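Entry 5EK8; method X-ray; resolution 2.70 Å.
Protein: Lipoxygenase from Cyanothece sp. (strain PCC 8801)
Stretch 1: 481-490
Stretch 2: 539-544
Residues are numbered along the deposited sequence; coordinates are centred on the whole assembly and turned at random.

Stretch 1 481-490: EWVEIRRFSE
Stretch 2 539-544: RPITNS

An irregular segment without helix or strand packs along one side of a helix, held by hydrogen bonds from Trp482 and to and from Ser489, with a small apolar patch between them. Glu481, the first residue to leave the helical phi/psi of a preceding helix (-120/43), leads into the next helix, whose backbone bonds include Arg486 N to Trp482 O at 3.0 Å and Ser489 N to Ile485 O at 2.9 Å. The segment runs obliquely in roughly the opposite direction: Ser489 CA lies 5.4 Å from Ile541 CA, and Arg486 CA 5.7 Å from Thr542 CA. Ile541 has phi/psi -74/-41, but Thr542 is extended at -155/159.

At the Ile541 end, Ser489 (chi1 t) points toward the segment. Its small hydroxyl suits a close backbone approach: Ile541 N donates to Ser489 OG at 3.0 Å, and Ser489 OG gives a weak bond to Thr542 O at 3.3 Å. One short side chain serves both an amide and a carbonyl of the irregular segment.

The buried space between the stretches is apolar where Ile485 and Phe488, one turn apart, meet Ile541. Ile541 (m, t) is buried, its CD1 3.7 Å from Phe488 CE2 (chi1 t, chi2 64°) and its CG2 4.2 Å from CG2 of Ile485 (m, m). Thr542 (chi1 t) uses both branches: its methyl CG2 sits 3.6 Å from Arg486 CA and 4.0 Å from Ile485 CG2, while OG1 accepts from Trp482 NE1 at 3.1 Å, with an angle of 152°. Trp482 (t, chi2 -99°) is buried and presents its ring edge, so the indole N-H reaches that hydroxyl in plane. Ser544 N adds a weak 3.3 Å bond to Thr542 OG1.

Arg486 starts sideways, and its extended chain (t, t, t) brings the guanidinium to where Asn543 O lies over one face, 3.1 Å from Arg486 CZ; this is packing without a hydrogen bond. Arg486 NE also forms a salt bridge with Glu490 OE1 (3.0 Å, a weak hydrogen bond), an oxygen shared with Arg487 NH1 at 3.1 Å.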

ATOM      1  N   GLU A 481       3.232 -20.988 -19.590  1.00 60.84           N
ATOM      2  CA  GLU A 481       4.080 -19.821 -19.394  1.00 62.46           C
ATOM      3  C   GLU A 481       4.513 -19.710 -17.939  1.00 59.86           C
ATOM      4  O   GLU A 481       4.529 -18.624 -17.358  1.00 58.55           O
ATOM      5  CB  GLU A 481       3.354 -18.550 -19.840  1.00 68.77           C
ATOM      6  CG  GLU A 481       3.080 -18.484 -21.338  1.00 74.63           C
ATOM      7  CD  GLU A 481       4.350 -18.319 -22.169  1.00 82.08           C
ATOM      8  OE1 GLU A 481       5.453 -18.196 -21.583  1.00 81.74           O
ATOM      9  OE2 GLU A 481       4.241 -18.310 -23.416  1.00 86.13           O
ATOM     10  N   TRP A 482       4.874 -20.853 -17.367  1.00 59.14           N
ATOM     11  CA  TRP A 482       5.272 -20.938 -15.969  1.00 57.17           C
ATOM     12  C   TRP A 482       6.608 -20.237 -15.718  1.00 55.56           C
ATOM     13  O   TRP A 482       6.909 -19.824 -14.592  1.00 57.08           O
ATOM     14  CB  TRP A 482       5.350 -22.404 -15.540  1.00 58.62           C
ATOM     15  CG  TRP A 482       5.691 -22.589 -14.105  1.00 57.36           C
ATOM     16  CD1 TRP A 482       6.919 -22.881 -13.583  1.00 55.81           C
ATOM     17  CD2 TRP A 482       4.794 -22.497 -12.995  1.00 56.43           C
ATOM     18  NE1 TRP A 482       6.840 -22.973 -12.217  1.00 56.51           N
ATOM     19  CE2 TRP A 482       5.546 -22.742 -11.830  1.00 56.09           C
ATOM     20  CE3 TRP A 482       3.425 -22.227 -12.873  1.00 58.66           C
ATOM     21  CZ2 TRP A 482       4.978 -22.725 -10.557  1.00 56.95           C
ATOM     22  CZ3 TRP A 482       2.864 -22.209 -11.607  1.00 60.01           C
ATOM     23  CH2 TRP A 482       3.639 -22.460 -10.467  1.00 58.17           C
ATOM     24  N   VAL A 483       7.398 -20.102 -16.778  1.00 52.65           N
ATOM     25  CA  VAL A 483       8.683 -19.414 -16.710  1.00 56.43           C
ATOM     26  C   VAL A 483       8.514 -18.010 -16.134  1.00 55.68           C
ATOM     27  O   VAL A 483       9.349 -17.534 -15.354  1.00 57.93           O
ATOM     28  CB  VAL A 483       9.344 -19.340 -18.101  1.00 57.86           C
ATOM     29  CG1 VAL A 483      10.518 -18.370 -18.099  1.00 55.03           C
ATOM     30  CG2 VAL A 483       9.788 -20.728 -18.540  1.00 60.22           C
ATOM     31  N   GLU A 484       7.414 -17.363 -16.504  1.00 52.44           N
ATOM     32  CA  GLU A 484       7.082 -16.050 -15.969  1.00 49.77           C
ATOM     33  C   GLU A 484       6.904 -16.131 -14.455  1.00 45.19           C
ATOM     34  O   GLU A 484       7.381 -15.266 -13.723  1.00 41.88           O
ATOM     35  CB  GLU A 484       5.816 -15.490 -16.634  1.00 48.42           C
ATOM     36  CG  GLU A 484       6.002 -15.136 -18.103  1.00 51.04           C
ATOM     37  CD  GLU A 484       4.904 -14.231 -18.642  1.00 56.87           C
ATOM     38  OE1 GLU A 484       3.911 -13.996 -17.920  1.00 60.80           O
ATOM     39  OE2 GLU A 484       5.034 -13.752 -19.792  1.00 54.41           O
ATOM     40  N   ILE A 485       6.231 -17.178 -13.988  1.00 44.72           N
ATOM     41  CA  ILE A 485       6.060 -17.379 -12.551  1.00 48.24           C
ATOM     42  C   ILE A 485       7.407 -17.558 -11.865  1.00 50.30           C
ATOM     43  O   ILE A 485       7.618 -17.059 -10.757  1.00 50.14           O
ATOM     44  CB  ILE A 485       5.171 -18.595 -12.238  1.00 47.29           C
ATOM     45  CG1 ILE A 485       3.795 -18.426 -12.892  1.00 50.13           C
ATOM     46  CG2 ILE A 485       5.046 -18.786 -10.734  1.00 33.82           C
ATOM     47  CD1 ILE A 485       3.083 -17.135 -12.519  1.00 47.15           C
ATOM     48  N   ARG A 486       8.328 -18.252 -12.528  1.00 49.15           N
ATOM     49  CA  ARG A 486       9.655 -18.431 -11.952  1.00 48.59           C
ATOM     50  C   ARG A 486      10.405 -17.106 -11.844  1.00 49.26           C
ATOM     51  O   ARG A 486      10.997 -16.815 -10.808  1.00 51.73           O
ATOM     52  CB  ARG A 486      10.484 -19.428 -12.762  1.00 53.37           C
ATOM     53  CG  ARG A 486      11.841 -19.711 -12.129  1.00 53.87           C
ATOM     54  CD  ARG A 486      12.623 -20.796 -12.851  1.00 59.11           C
ATOM     55  NE  ARG A 486      13.864 -21.097 -12.140  1.00 62.54           N
ATOM     56  CZ  ARG A 486      14.661 -22.124 -12.412  1.00 64.65           C
ATOM     57  NH1 ARG A 486      14.357 -22.970 -13.387  1.00 63.29           N
ATOM     58  NH2 ARG A 486      15.765 -22.306 -11.703  1.00 69.03           N
ATOM     59  N   ARG A 487      10.387 -16.308 -12.909  1.00 45.62           N
ATOM     60  CA  ARG A 487      11.065 -15.010 -12.891  1.00 48.87           C
ATOM     61  C   ARG A 487      10.461 -14.092 -11.833  1.00 52.31           C
ATOM     62  O   ARG A 487      11.173 -13.342 -11.159  1.00 56.59           O
ATOM     63  CB  ARG A 487      11.001 -14.351 -14.268  1.00 50.83           C
ATOM     64  CG  ARG A 487      11.782 -15.108 -15.324  1.00 59.39           C
ATOM     65  CD  ARG A 487      13.251 -15.224 -14.937  1.00 64.67           C
ATOM     66  NE  ARG A 487      13.964 -16.162 -15.796  1.00 72.95           N
ATOM     67  CZ  ARG A 487      14.150 -17.444 -15.502  1.00 79.94           C
ATOM     68  NH1 ARG A 487      13.682 -17.936 -14.364  1.00 81.65           N
ATOM     69  NH2 ARG A 487      14.808 -18.232 -16.342  1.00 82.98           N
ATOM     70  N   PHE A 488       9.141 -14.173 -11.703  1.00 48.30           N
ATOM     71  CA  PHE A 488       8.372 -13.476 -10.676  1.00 46.56           C
ATOM     72  C   PHE A 488       8.885 -13.837  -9.277  1.00 48.98           C
ATOM     73  O   PHE A 488       9.264 -12.963  -8.478  1.00 54.36           O
ATOM     74  CB  PHE A 488       6.888 -13.839 -10.845  1.00 43.54           C
ATOM     75  CG  PHE A 488       5.974 -13.271  -9.795  1.00 40.40           C
ATOM     76  CD1 PHE A 488       5.793 -11.904  -9.667  1.00 41.66           C
ATOM     77  CD2 PHE A 488       5.253 -14.113  -8.967  1.00 40.84           C
ATOM     78  CE1 PHE A 488       4.926 -11.386  -8.710  1.00 39.13           C
ATOM     79  CE2 PHE A 488       4.386 -13.602  -8.008  1.00 40.50           C
ATOM     80  CZ  PHE A 488       4.222 -12.236  -7.881  1.00 35.34           C
ATOM     81  N   SER A 489       8.912 -15.138  -9.006  1.00 43.43           N
ATOM     82  CA  SER A 489       9.407 -15.671  -7.745  1.00 48.78           C
ATOM     83  C   SER A 489      10.833 -15.197  -7.449  1.00 52.54           C
ATOM     84  O   SER A 489      11.130 -14.711  -6.352  1.00 50.13           O
ATOM     85  CB  SER A 489       9.348 -17.202  -7.777  1.00 51.00           C
ATOM     86  OG  SER A 489      10.000 -17.775  -6.659  1.00 54.32           O
ATOM     87  N   GLU A 490      11.705 -15.334  -8.444  1.00 54.80           N
ATOM     88  CA  GLU A 490      13.110 -14.976  -8.303  1.00 51.47           C
ATOM     89  C   GLU A 490      13.284 -13.499  -7.984  1.00 47.39           C
ATOM     90  O   GLU A 490      14.064 -13.148  -7.111  1.00 44.42           O
ATOM     91  CB  GLU A 490      13.884 -15.339  -9.571  1.00 52.28           C
ATOM     92  CG  GLU A 490      14.056 -16.835  -9.776  1.00 51.64           C
ATOM     93  CD  GLU A 490      14.742 -17.172 -11.082  1.00 53.11           C
ATOM     94  OE1 GLU A 490      14.767 -18.366 -11.450  1.00 55.29           O
ATOM     95  OE2 GLU A 490      15.256 -16.243 -11.741  1.00 53.30           O
ATOM     96  N   ARG A 539       9.810 -16.242   0.734  1.00 35.17           N
ATOM     97  CA  ARG A 539      10.063 -17.599   0.276  1.00 35.39           C
ATOM     98  C   ARG A 539       9.730 -17.754  -1.207  1.00 44.01           C
ATOM     99  O   ARG A 539       8.772 -17.152  -1.695  1.00 45.11           O
ATOM    100  CB  ARG A 539       9.259 -18.591   1.113  1.00 33.62           C
ATOM    101  CG  ARG A 539       9.652 -18.598   2.585  1.00 37.07           C
ATOM    102  CD  ARG A 539       8.843 -19.620   3.367  1.00 37.52           C
ATOM    103  NE  ARG A 539       9.243 -19.689   4.769  1.00 35.80           N
ATOM    104  CZ  ARG A 539       8.729 -18.934   5.733  1.00 40.92           C
ATOM    105  NH1 ARG A 539       7.785 -18.041   5.451  1.00 47.29           N
ATOM    106  NH2 ARG A 539       9.159 -19.069   6.981  1.00 37.07           N
ATOM    107  N   PRO A 540      10.528 -18.559  -1.933  1.00 47.39           N
ATOM    108  CA  PRO A 540      10.300 -18.778  -3.368  1.00 46.37           C
ATOM    109  C   PRO A 540       9.046 -19.597  -3.674  1.00 49.97           C
ATOM    110  O   PRO A 540       8.782 -20.606  -3.022  1.00 51.26           O
ATOM    111  CB  PRO A 540      11.553 -19.537  -3.806  1.00 41.45           C
ATOM    112  CG  PRO A 540      12.017 -20.224  -2.572  1.00 39.35           C
ATOM    113  CD  PRO A 540      11.718 -19.283  -1.449  1.00 41.43           C
ATOM    114  N   ILE A 541       8.284 -19.145  -4.665  1.00 51.20           N
ATOM    115  CA  ILE A 541       7.091 -19.843  -5.130  1.00 47.25           C
ATOM    116  C   ILE A 541       7.493 -21.074  -5.933  1.00 48.04           C
ATOM    117  O   ILE A 541       6.900 -22.146  -5.804  1.00 47.88           O
ATOM    118  CB  ILE A 541       6.204 -18.918  -5.999  1.00 45.48           C
ATOM    119  CG1 ILE A 541       5.663 -17.755  -5.158  1.00 45.35           C
ATOM    120  CG2 ILE A 541       5.070 -19.698  -6.653  1.00 43.23           C
ATOM    121  CD1 ILE A 541       5.061 -16.635  -5.977  1.00 42.97           C
ATOM    122  N   THR A 542       8.518 -20.911  -6.760  1.00 45.94           N
ATOM    123  CA  THR A 542       8.985 -22.003  -7.595  1.00 51.12           C
ATOM    124  C   THR A 542      10.452 -21.816  -7.978  1.00 55.18           C
ATOM    125  O   THR A 542      10.988 -20.708  -7.921  1.00 56.27           O
ATOM    126  CB  THR A 542       8.128 -22.123  -8.865  1.00 53.70           C
ATOM    127  OG1 THR A 542       8.521 -23.288  -9.606  1.00 54.45           O
ATOM    128  CG2 THR A 542       8.292 -20.885  -9.725  1.00 34.63           C
ATOM    129  N   ASN A 543      11.102 -22.912  -8.351  1.00 58.52           N
ATOM    130  CA  ASN A 543      12.476 -22.865  -8.836  1.00 60.27           C
ATOM    131  C   ASN A 543      12.648 -23.778 -10.039  1.00 63.90           C
ATOM    132  O   ASN A 543      13.757 -24.206 -10.350  1.00 67.61           O
ATOM    133  CB  ASN A 543      13.464 -23.254  -7.732  1.00 56.45           C
ATOM    134  CG  ASN A 543      13.909 -22.063  -6.894  1.00 52.51           C
ATOM    135  OD1 ASN A 543      13.754 -22.060  -5.670  1.00 47.95           O
ATOM    136  ND2 ASN A 543      14.467 -21.042  -7.552  1.00 50.22           N
ATOM    137  N   SER A 544      11.536 -24.081 -10.700  1.00 62.40           N
ATOM    138  CA  SER A 544      11.545 -24.923 -11.890  1.00 62.48           C
ATOM    139  C   SER A 544      10.785 -24.257 -13.036  1.00 67.83           C
ATOM    140  O   SER A 544      10.009 -23.321 -12.823  1.00 67.86           O
ATOM    141  CB  SER A 544      10.953 -26.299 -11.578  1.00 62.88           C
ATOM    142  OG  SER A 544       9.931 -26.206 -10.602  1.00 63.92           O
TER